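Local coordinates for protein alkylhalidase CmlS (Streptomyces venezuelae, PDB 3I3L) that is a flavin-dependent halogenase of chloramphenicol biosynthesis that binds FAD, here through a covalent flavin-aspartate bond, at residues Arg204-Lys215 / Asp243-Arg254; Leu156-Leu164 / Thr174-Asp182. All blocks are in the same frame, centred on the assembly; numbering follows the deposited sequence.

Interaction 1: residues Arg204-Lys215 / Asp243-Arg254; sequences RNFAVWSYFKLK and DDLYSVGLVVDR
Phe206 and Val252 form a hydrogen-bonded pair of antiparallel strands 204-213 and 245-253. Their axes run 4.5 Å apart at 163°. Backbone bonds join Phe206, Val208, Ser210 and Phe212 to Val252, Leu250, Val248 and Tyr246, two to each pair. At Trp209 opposite Gly249 the strands draw in, Trp209 CB 3.5 Å from Gly249 CA.

One face is mostly apolar. The Phe212 side chain crosses that of Val248 at about a right angle, with Phe212 CD2 3.5 Å from Val248 CG2. Phe206 and Val252 lie side by side, CD2 to CG2 3.7 Å. At the strand end, Leu214 CD2 sits over one face of the Tyr246 ring, near its rim. Tyr269 of helix 265-273 packs here on Val208, Ser210 and Phe212.

The other face carries Ala207, Trp209, Tyr211 and Ser247. Tyr211 CE1 lies 3.5 Å from Ser247 CB, because CG stands anti to the carbonyl carbon (chi1 -62°). Both hydroxyls bond to Glu64, Ser247 OG also to Trp237. Ala207 touches FAD. Beyond the strand ends, Lys215 NZ forms a salt bridge with Asp243 OD2 (3.2 Å). The chemistry divides: a mostly apolar face meets a helix, a face with buried hydroxyls the flavin site.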
loop_
_atom_site.group_PDB
_atom_site.type_symbol
_atom_site.label_atom_id
_atom_site.label_comp_id
_atom_site.label_asym_id
_atom_site.label_seq_id
_atom_site.Cartn_x
_atom_site.Cartn_y
_atom_site.Cartn_z
ATOM N N ARG A 204 5.059 -14.401 8.995
ATOM C CA ARG A 204 6.489 -14.599 8.743
ATOM C C ARG A 204 6.629 -15.418 7.508
ATOM O O ARG A 204 6.858 -16.600 7.589
ATOM C CB ARG A 204 7.195 -15.253 9.918
ATOM C CG ARG A 204 7.107 -14.323 11.187
ATOM C CD ARG A 204 7.704 -14.907 12.411
ATOM N NE ARG A 204 7.564 -13.967 13.534
ATOM C CZ ARG A 204 8.116 -14.148 14.723
ATOM N NH1 ARG A 204 8.861 -15.248 14.933
ATOM N NH2 ARG A 204 7.933 -13.248 15.691
ATOM N N ASN A 205 6.487 -14.733 6.374
ATOM C CA ASN A 205 6.473 -15.278 5.066
ATOM C C ASN A 205 7.884 -15.455 4.559
ATOM O O ASN A 205 8.799 -14.630 4.818
ATOM C CB ASN A 205 5.724 -14.298 4.153
ATOM C CG ASN A 205 4.260 -14.265 4.436
ATOM O OD1 ASN A 205 3.674 -15.271 4.798
ATOM N ND2 ASN A 205 3.650 -13.103 4.298
ATOM N N PHE A 206 8.055 -16.479 3.731
ATOM C CA PHE A 206 9.374 -16.883 3.231
ATOM C C PHE A 206 9.087 -17.161 1.750
ATOM O O PHE A 206 8.126 -17.840 1.443
ATOM C CB PHE A 206 9.776 -18.120 4.066
ATOM C CG PHE A 206 10.912 -18.904 3.527
ATOM C CD1 PHE A 206 12.089 -18.287 3.203
ATOM C CD2 PHE A 206 10.805 -20.298 3.374
ATOM C CE1 PHE A 206 13.187 -19.038 2.694
ATOM C CE2 PHE A 206 11.827 -21.041 2.838
ATOM C CZ PHE A 206 13.032 -20.420 2.512
ATOM N N ALA A 207 9.868 -16.577 0.836
ATOM C CA ALA A 207 9.570 -16.702 -0.590
ATOM C C ALA A 207 10.652 -17.394 -1.403
ATOM O O ALA A 207 11.844 -17.254 -1.099
ATOM C CB ALA A 207 9.278 -15.295 -1.247
ATOM N N VAL A 208 10.199 -18.085 -2.461
ATOM C CA VAL A 208 11.039 -18.919 -3.307
ATOM C C VAL A 208 10.506 -18.806 -4.732
ATOM O O VAL A 208 9.336 -19.094 -4.984
ATOM C CB VAL A 208 10.949 -20.408 -2.850
ATOM C CG1 VAL A 208 11.850 -21.290 -3.676
ATOM C CG2 VAL A 208 11.307 -20.526 -1.357
ATOM N N TRP A 209 11.327 -18.315 -5.646
ATOM C CA TRP A 209 10.811 -17.901 -6.944
ATOM C C TRP A 209 11.784 -18.055 -8.057
ATOM O O TRP A 209 12.982 -18.145 -7.816
ATOM C CB TRP A 209 10.356 -16.422 -6.908
ATOM C CG TRP A 209 11.447 -15.379 -6.804
ATOM C CD1 TRP A 209 11.995 -14.672 -7.821
ATOM C CD2 TRP A 209 12.096 -14.926 -5.612
ATOM N NE1 TRP A 209 12.952 -13.803 -7.352
ATOM C CE2 TRP A 209 13.005 -13.918 -5.988
ATOM C CE3 TRP A 209 11.998 -15.279 -4.261
ATOM C CZ2 TRP A 209 13.830 -13.263 -5.061
ATOM C CZ3 TRP A 209 12.810 -14.617 -3.328
ATOM C CH2 TRP A 209 13.736 -13.651 -3.737
ATOM N N SER A 210 11.260 -18.027 -9.278
ATOM C CA SER A 210 12.059 -18.161 -10.485
ATOM C C SER A 210 11.280 -17.592 -11.669
ATOM O O SER A 210 10.195 -17.010 -11.472
ATOM C CB SER A 210 12.417 -19.639 -10.718
ATOM O OG SER A 210 13.420 -19.827 -11.730
ATOM N N TYR A 211 11.811 -17.756 -12.891
ATOM C CA TYR A 211 11.181 -17.223 -14.095
ATOM C C TYR A 211 10.931 -18.317 -15.123
ATOM O O TYR A 211 11.637 -19.308 -15.169
ATOM C CB TYR A 211 12.014 -16.066 -14.658
ATOM C CG TYR A 211 12.115 -14.902 -13.667
ATOM C CD1 TYR A 211 11.281 -13.816 -13.757
ATOM C CD2 TYR A 211 13.021 -14.929 -12.621
ATOM C CE1 TYR A 211 11.362 -12.784 -12.842
ATOM C CE2 TYR A 211 13.098 -13.914 -11.715
ATOM C CZ TYR A 211 12.256 -12.829 -11.848
ATOM O OH TYR A 211 12.285 -11.792 -10.934
ATOM N N PHE A 212 9.894 -18.124 -15.930
ATOM C CA PHE A 212 9.504 -19.047 -16.966
ATOM C C PHE A 212 9.303 -18.316 -18.279
ATOM O O PHE A 212 8.848 -17.182 -18.292
ATOM C CB PHE A 212 8.224 -19.805 -16.602
ATOM C CG PHE A 212 8.408 -20.800 -15.480
ATOM C CD1 PHE A 212 8.691 -22.139 -15.758
ATOM C CD2 PHE A 212 8.282 -20.402 -14.135
ATOM C CE1 PHE A 212 8.870 -23.095 -14.698
ATOM C CE2 PHE A 212 8.469 -21.340 -13.087
ATOM C CZ PHE A 212 8.757 -22.685 -13.373
ATOM N N LYS A 213 9.620 -19.000 -19.381
ATOM C CA LYS A 213 9.282 -18.547 -20.727
ATOM C C LYS A 213 7.888 -19.062 -21.041
ATOM O O LYS A 213 7.663 -20.267 -21.122
ATOM C CB LYS A 213 10.311 -19.063 -21.733
ATOM C CG LYS A 213 9.966 -18.812 -23.225
ATOM C CD LYS A 213 11.167 -18.194 -23.983
ATOM C CE LYS A 213 12.299 -19.178 -24.185
ATOM N NZ LYS A 213 12.075 -20.025 -25.405
ATOM N N LEU A 214 6.951 -18.129 -21.177
ATOM C CA LEU A 214 5.544 -18.449 -21.308
ATOM C C LEU A 214 4.888 -17.182 -21.785
ATOM O O LEU A 214 5.230 -16.098 -21.318
ATOM C CB LEU A 214 4.951 -18.834 -19.934
ATOM C CG LEU A 214 3.422 -19.031 -19.881
ATOM C CD1 LEU A 214 2.973 -20.281 -20.656
ATOM C CD2 LEU A 214 2.926 -19.077 -18.449
ATOM N N LYS A 215 3.951 -17.302 -22.708
ATOM C CA LYS A 215 3.249 -16.147 -23.232
ATOM C C LYS A 215 1.911 -16.024 -22.492
ATOM O O LYS A 215 1.235 -17.035 -22.255
ATOM C CB LYS A 215 3.022 -16.317 -24.745
ATOM C CG LYS A 215 2.368 -15.108 -25.457
ATOM C CD LYS A 215 3.368 -14.358 -26.370
ATOM C CE LYS A 215 3.651 -15.121 -27.682
ATOM N NZ LYS A 215 4.605 -14.398 -28.579
ATOM N N ASP A 243 6.552 -9.881 -22.741
ATOM C CA ASP A 243 5.687 -10.601 -23.675
ATOM C C ASP A 243 5.628 -12.103 -23.335
ATOM O O ASP A 243 4.524 -12.703 -23.251
ATOM C CB ASP A 243 6.187 -10.409 -25.119
ATOM C CG ASP A 243 5.298 -11.113 -26.175
ATOM O OD1 ASP A 243 4.051 -10.933 -26.164
ATOM O OD2 ASP A 243 5.858 -11.833 -27.034
ATOM N N ASP A 244 6.802 -12.701 -23.131
ATOM C CA ASP A 244 6.862 -14.140 -22.891
ATOM C C ASP A 244 7.589 -14.511 -21.576
ATOM O O ASP A 244 8.131 -15.623 -21.448
ATOM C CB ASP A 244 7.527 -14.833 -24.090
ATOM C CG ASP A 244 9.036 -14.549 -24.174
ATOM O OD1 ASP A 244 9.478 -13.393 -23.883
ATOM O OD2 ASP A 244 9.785 -15.502 -24.499
ATOM N N LEU A 245 7.597 -13.585 -20.611
ATOM C CA LEU A 245 8.362 -13.784 -19.401
ATOM C C LEU A 245 7.493 -13.623 -18.173
ATOM O O LEU A 245 6.897 -12.586 -17.951
ATOM C CB LEU A 245 9.541 -12.824 -19.340
ATOM C CG LEU A 245 10.887 -13.424 -18.998
ATOM C CD1 LEU A 245 11.758 -12.388 -18.313
ATOM C CD2 LEU A 245 10.732 -14.631 -18.123
ATOM N N TYR A 246 7.450 -14.671 -17.362
ATOM C CA TYR A 246 6.659 -14.662 -16.127
ATOM C C TYR A 246 7.527 -14.857 -14.905
ATOM O O TYR A 246 8.392 -15.728 -14.888
ATOM C CB TYR A 246 5.567 -15.710 -16.163
ATOM C CG TYR A 246 4.258 -15.223 -16.752
ATOM C CD1 TYR A 246 4.069 -15.144 -18.117
ATOM C CD2 TYR A 246 3.194 -14.863 -15.923
ATOM C CE1 TYR A 246 2.849 -14.762 -18.640
ATOM C CE2 TYR A 246 1.975 -14.448 -16.449
ATOM C CZ TYR A 246 1.834 -14.395 -17.826
ATOM O OH TYR A 246 0.646 -13.981 -18.364
ATOM N N SER A 247 7.339 -13.989 -13.923
ATOM C CA SER A 247 7.911 -14.190 -12.587
ATOM C C SER A 247 6.919 -15.092 -11.851
ATOM O O SER A 247 5.715 -14.800 -11.831
ATOM C CB SER A 247 8.041 -12.872 -11.857
ATOM O OG SER A 247 8.479 -13.075 -10.510
ATOM N N VAL A 248 7.422 -16.206 -11.321
ATOM C CA VAL A 248 6.562 -17.219 -10.624
ATOM C C VAL A 248 7.120 -17.523 -9.235
ATOM O O VAL A 248 8.210 -18.076 -9.103
ATOM C CB VAL A 248 6.448 -18.508 -11.450
ATOM C CG1 VAL A 248 5.508 -19.522 -10.706
ATOM C CG2 VAL A 248 5.850 -18.204 -12.842
ATOM N N GLY A 249 6.388 -17.137 -8.189
ATOM C CA GLY A 249 6.933 -17.201 -6.819
ATOM C C GLY A 249 6.037 -17.979 -5.872
ATOM O O GLY A 249 4.797 -17.988 -6.032
ATOM N N LEU A 250 6.652 -18.647 -4.895
ATOM C CA LEU A 250 5.909 -19.286 -3.816
ATOM C C LEU A 250 6.043 -18.427 -2.567
ATOM O O LEU A 250 7.138 -18.026 -2.189
ATOM C CB LEU A 250 6.483 -20.706 -3.486
ATOM C CG LEU A 250 6.765 -21.568 -4.734
ATOM C CD1 LEU A 250 7.535 -22.840 -4.353
ATOM C CD2 LEU A 250 5.479 -21.967 -5.474
ATOM N N VAL A 251 4.937 -18.198 -1.896
ATOM C CA VAL A 251 4.996 -17.595 -0.560
ATOM C C VAL A 251 4.511 -18.648 0.449
ATOM O O VAL A 251 3.359 -19.089 0.406
ATOM C CB VAL A 251 4.160 -16.280 -0.485
ATOM C CG1 VAL A 251 4.230 -15.640 0.912
ATOM C CG2 VAL A 251 4.703 -15.271 -1.546
ATOM N N VAL A 252 5.418 -19.046 1.344
ATOM C CA VAL A 252 5.184 -20.148 2.271
ATOM C C VAL A 252 5.577 -19.661 3.659
ATOM O O VAL A 252 5.979 -18.487 3.825
ATOM C CB VAL A 252 5.994 -21.393 1.888
ATOM C CG1 VAL A 252 5.565 -21.914 0.517
ATOM C CG2 VAL A 252 7.537 -21.107 1.854
ATOM N N ASP A 253 5.419 -20.513 4.670
ATOM C CA ASP A 253 5.653 -20.078 6.057
ATOM C C ASP A 253 7.135 -20.223 6.351
ATOM O O ASP A 253 7.813 -21.003 5.698
ATOM C CB ASP A 253 4.814 -20.889 7.028
ATOM C CG ASP A 253 4.946 -20.406 8.462
ATOM O OD1 ASP A 253 4.423 -19.322 8.787
ATOM O OD2 ASP A 253 5.626 -21.106 9.258
ATOM N N ARG A 254 7.652 -19.487 7.326
ATOM C CA ARG A 254 9.083 -19.535 7.555
ATOM C C ARG A 254 9.500 -20.901 8.059
ATOM O O ARG A 254 10.689 -21.229 8.019
ATOM C CB ARG A 254 9.554 -18.426 8.536
ATOM C CG ARG A 254 9.533 -18.761 10.005
ATOM C CD ARG A 254 8.140 -18.977 10.536
ATOM N NE ARG A 254 8.121 -18.965 11.991
ATOM C CZ ARG A 254 7.610 -19.959 12.738
ATOM N NH1 ARG A 254 7.050 -21.041 12.160
ATOM N NH2 ARG A 254 7.588 -19.856 14.069
#

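Interaction 2: residues Leu156-Leu164 / Thr174-Asp182; sequences LSDPDRVVL and TVESDFVID
Val162 and Ser177 are a hydrogen-bonded pair in an antiparallel beta hairpin, made by strands 162-168 and 171-177. With strand 151-155 it forms a three-stranded sheet within the FAD-binding domain.

The backbone bonds come in two pairs. Val162 N and Ser177 O are 2.9 Å apart, and Ser177 N returns a bond to Val162 O. Leu164 and Val175 repeat the pattern. Val163 and Glu176 form the non-hydrogen-bonded pair between them.

The charged contact is at the start of the hairpin. Arg161 NE gives Glu176 OE2 a nearly straight bond of 2.7 Å (172°). The oxygen lies in the guanidinium plane, while NE meets the carboxylate on its syn side, 35° out of plane. A weak bond from NH2 reaches the same oxygen. Arg161 NH1 holds Asp158 OD2 at 2.7 Å, which ties the type I turn 158-161 to the hairpin. The Arg161 chain bends at chi3 (47°), which turns NE to Glu176 and NH1 to Asp158. A lysine in place of Arg161 would probably be unable to bridge both acids, leaving Asp158 or Glu176 without its charged mate.

The apolar contact lies on the other face. Val162 CG1 meets Val180 CG1 at 3.7 Å, the two side chains about perpendicular. Leu156 CD2 and Leu164 CD1 also touch Val180, which packs on Ile29 of strand 25-29.

Ser177 OG donates to Phe179 O at 2.8 Å, from above the carbonyl plane.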
loop_
_atom_site.group_PDB
_atom_site.type_symbol
_atom_site.label_atom_id
_atom_site.label_comp_id
_atom_site.label_asym_id
_atom_site.label_seq_id
_atom_site.Cartn_x
_atom_site.Cartn_y
_atom_site.Cartn_z
ATOM N N LEU A 156 23.275 10.178 15.259
ATOM C CA LEU A 156 22.192 11.107 15.440
ATOM C C LEU A 156 22.311 11.732 16.821
ATOM O O LEU A 156 21.495 12.557 17.202
ATOM C CB LEU A 156 20.827 10.363 15.379
ATOM C CG LEU A 156 20.546 9.476 14.171
ATOM C CD1 LEU A 156 19.281 8.587 14.405
ATOM C CD2 LEU A 156 20.385 10.312 12.892
ATOM N N SER A 157 23.353 11.346 17.548
ATOM C CA SER A 157 23.508 11.798 18.933
ATOM C C SER A 157 23.804 13.271 19.058
ATOM O O SER A 157 23.614 13.844 20.139
ATOM C CB SER A 157 24.581 11.013 19.649
ATOM O OG SER A 157 25.820 11.277 19.035
ATOM N N ASP A 158 24.277 13.901 17.995
ATOM C CA ASP A 158 24.411 15.345 18.031
ATOM C C ASP A 158 23.085 15.894 17.552
ATOM O O ASP A 158 22.702 15.699 16.404
ATOM C CB ASP A 158 25.595 15.831 17.184
ATOM C CG ASP A 158 25.714 17.389 17.111
ATOM O OD1 ASP A 158 24.801 18.099 17.534
ATOM O OD2 ASP A 158 26.734 17.900 16.571
ATOM N N PRO A 159 22.364 16.564 18.443
ATOM C CA PRO A 159 20.996 16.999 18.141
ATOM C C PRO A 159 20.896 18.038 17.015
ATOM O O PRO A 159 19.806 18.187 16.446
ATOM C CB PRO A 159 20.524 17.600 19.467
ATOM C CG PRO A 159 21.779 18.034 20.149
ATOM C CD PRO A 159 22.785 16.943 19.814
ATOM N N ASP A 160 22.013 18.733 16.689
ATOM C CA ASP A 160 22.027 19.756 15.616
ATOM C C ASP A 160 22.300 19.249 14.216
ATOM O O ASP A 160 22.231 19.995 13.255
ATOM C CB ASP A 160 23.006 20.903 15.954
ATOM C CG ASP A 160 22.579 21.670 17.223
ATOM O OD1 ASP A 160 21.340 21.782 17.507
ATOM O OD2 ASP A 160 23.475 22.097 17.967
ATOM N N ARG A 161 22.639 17.983 14.071
ATOM C CA ARG A 161 23.041 17.534 12.754
ATOM C C ARG A 161 22.897 16.042 12.655
ATOM O O ARG A 161 22.653 15.377 13.661
ATOM C CB ARG A 161 24.538 17.889 12.512
ATOM C CG ARG A 161 25.454 17.417 13.651
ATOM C CD ARG A 161 26.995 17.682 13.315
ATOM N NE ARG A 161 27.173 19.042 12.807
ATOM C CZ ARG A 161 27.180 20.120 13.585
ATOM N NH1 ARG A 161 27.061 20.021 14.921
ATOM N NH2 ARG A 161 27.315 21.302 13.027
ATOM N N VAL A 162 23.091 15.517 11.454
ATOM C CA VAL A 162 23.253 14.085 11.293
ATOM C C VAL A 162 24.653 13.880 10.747
ATOM O O VAL A 162 25.034 14.600 9.858
ATOM C CB VAL A 162 22.199 13.501 10.268
ATOM C CG1 VAL A 162 22.524 12.094 9.908
ATOM C CG2 VAL A 162 20.766 13.598 10.839
ATOM N N VAL A 163 25.402 12.893 11.265
ATOM C CA VAL A 163 26.673 12.505 10.662
ATOM C C VAL A 163 26.735 11.081 10.169
ATOM O O VAL A 163 26.678 10.199 10.929
ATOM C CB VAL A 163 27.843 12.777 11.632
ATOM C CG1 VAL A 163 29.193 12.506 10.939
ATOM C CG2 VAL A 163 27.771 14.224 12.118
ATOM N N LEU A 164 26.958 10.883 8.878
ATOM C CA LEU A 164 27.042 9.542 8.299
ATOM C C LEU A 164 28.472 9.090 8.084
ATOM O O LEU A 164 29.318 9.883 7.683
ATOM C CB LEU A 164 26.331 9.534 6.932
ATOM C CG LEU A 164 24.806 9.304 6.946
ATOM C CD1 LEU A 164 24.135 10.296 7.748
ATOM C CD2 LEU A 164 24.322 9.382 5.538
ATOM N N THR A 174 33.401 10.614 6.174
ATOM C CA THR A 174 32.419 11.109 7.070
ATOM C C THR A 174 31.678 12.268 6.427
ATOM O O THR A 174 32.288 13.109 5.809
ATOM C CB THR A 174 33.218 11.485 8.353
ATOM O OG1 THR A 174 32.939 10.558 9.385
ATOM C CG2 THR A 174 32.999 12.858 8.802
ATOM N N VAL A 175 30.358 12.337 6.546
ATOM C CA VAL A 175 29.594 13.440 5.933
ATOM C C VAL A 175 28.455 13.957 6.846
ATOM O O VAL A 175 27.755 13.139 7.431
ATOM C CB VAL A 175 28.899 13.038 4.649
ATOM C CG1 VAL A 175 28.390 14.330 3.968
ATOM C CG2 VAL A 175 29.853 12.301 3.673
ATOM N N GLU A 176 28.252 15.286 6.939
ATOM C CA GLU A 176 27.196 15.825 7.781
ATOM C C GLU A 176 26.060 16.364 6.941
ATOM O O GLU A 176 26.263 16.730 5.785
ATOM C CB GLU A 176 27.696 16.900 8.769
ATOM C CG GLU A 176 28.036 18.262 8.165
ATOM C CD GLU A 176 28.411 19.301 9.180
ATOM O OE1 GLU A 176 29.467 19.932 8.951
ATOM O OE2 GLU A 176 27.657 19.556 10.174
ATOM N N SER A 177 24.856 16.381 7.522
ATOM C CA SER A 177 23.686 16.938 6.846
ATOM C C SER A 177 22.655 17.382 7.873
ATOM O O SER A 177 22.782 17.065 9.071
ATOM C CB SER A 177 23.133 15.900 5.851
ATOM O OG SER A 177 22.590 14.756 6.564
ATOM N N ASP A 178 21.675 18.174 7.440
ATOM C CA ASP A 178 20.607 18.617 8.288
ATOM C C ASP A 178 19.586 17.481 8.591
ATOM O O ASP A 178 19.073 17.380 9.740
ATOM C CB ASP A 178 19.848 19.746 7.623
ATOM C CG ASP A 178 20.734 20.971 7.380
ATOM O OD1 ASP A 178 21.404 21.352 8.348
ATOM O OD2 ASP A 178 20.727 21.509 6.238
ATOM N N PHE A 179 19.272 16.697 7.557
ATOM C CA PHE A 179 18.359 15.557 7.720
ATOM C C PHE A 179 18.924 14.332 7.068
ATOM O O PHE A 179 19.847 14.432 6.194
ATOM C CB PHE A 179 16.965 15.844 7.174
ATOM C CG PHE A 179 16.218 16.848 7.954
ATOM C CD1 PHE A 179 15.375 16.469 8.976
ATOM C CD2 PHE A 179 16.301 18.200 7.629
ATOM C CE1 PHE A 179 14.651 17.412 9.718
ATOM C CE2 PHE A 179 15.581 19.181 8.390
ATOM C CZ PHE A 179 14.745 18.785 9.403
ATOM N N VAL A 180 18.433 13.166 7.524
ATOM C CA VAL A 180 18.707 11.928 6.856
ATOM C C VAL A 180 17.423 11.169 6.577
ATOM O O VAL A 180 16.518 11.158 7.405
ATOM C CB VAL A 180 19.709 11.041 7.651
ATOM C CG1 VAL A 180 19.193 10.693 9.056
ATOM C CG2 VAL A 180 20.037 9.758 6.827
ATOM N N ILE A 181 17.326 10.563 5.396
ATOM C CA ILE A 181 16.240 9.636 5.119
ATOM C C ILE A 181 16.854 8.238 5.014
ATOM O O ILE A 181 17.733 8.003 4.153
ATOM C CB ILE A 181 15.494 9.954 3.794
ATOM C CG1 ILE A 181 14.596 11.188 3.959
ATOM C CG2 ILE A 181 14.655 8.699 3.325
ATOM C CD1 ILE A 181 14.093 11.671 2.651
ATOM N N ASP A 182 16.383 7.308 5.837
ATOM C CA ASP A 182 16.767 5.890 5.596
ATOM C C ASP A 182 15.798 5.256 4.593
ATOM O O ASP A 182 14.635 5.015 4.899
ATOM C CB ASP A 182 16.802 5.085 6.881
ATOM C CG ASP A 182 17.361 3.667 6.691
ATOM O OD1 ASP A 182 17.631 3.252 5.522
ATOM O OD2 ASP A 182 17.491 2.952 7.730
HETATM O O HOH W 1 22.783 20.785 10.232
#

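How the interactions relate
From the N terminus, interaction 2 comes first. Its segments are only ten residues apart at their closest ends, so it closes a short hairpin. Strand 179-182 then leaves the hairpin to join a mixed sheet, parallel to its neighbours 25-29 and 310-312. After helix 189-194 the chain enters the large mixed sheet, where interaction 1 begins. It closes a longer loop around strands 226-231 and 234-240. The two contacts follow in series, neither nested nor crossed. The centres of interactions 1 and 2 are about 39 Å apart, their nearest atoms about 20 Å. FAD spans the region between: interaction 2 lies near Val151, interaction 1 near Asp297, the covalent flavin site.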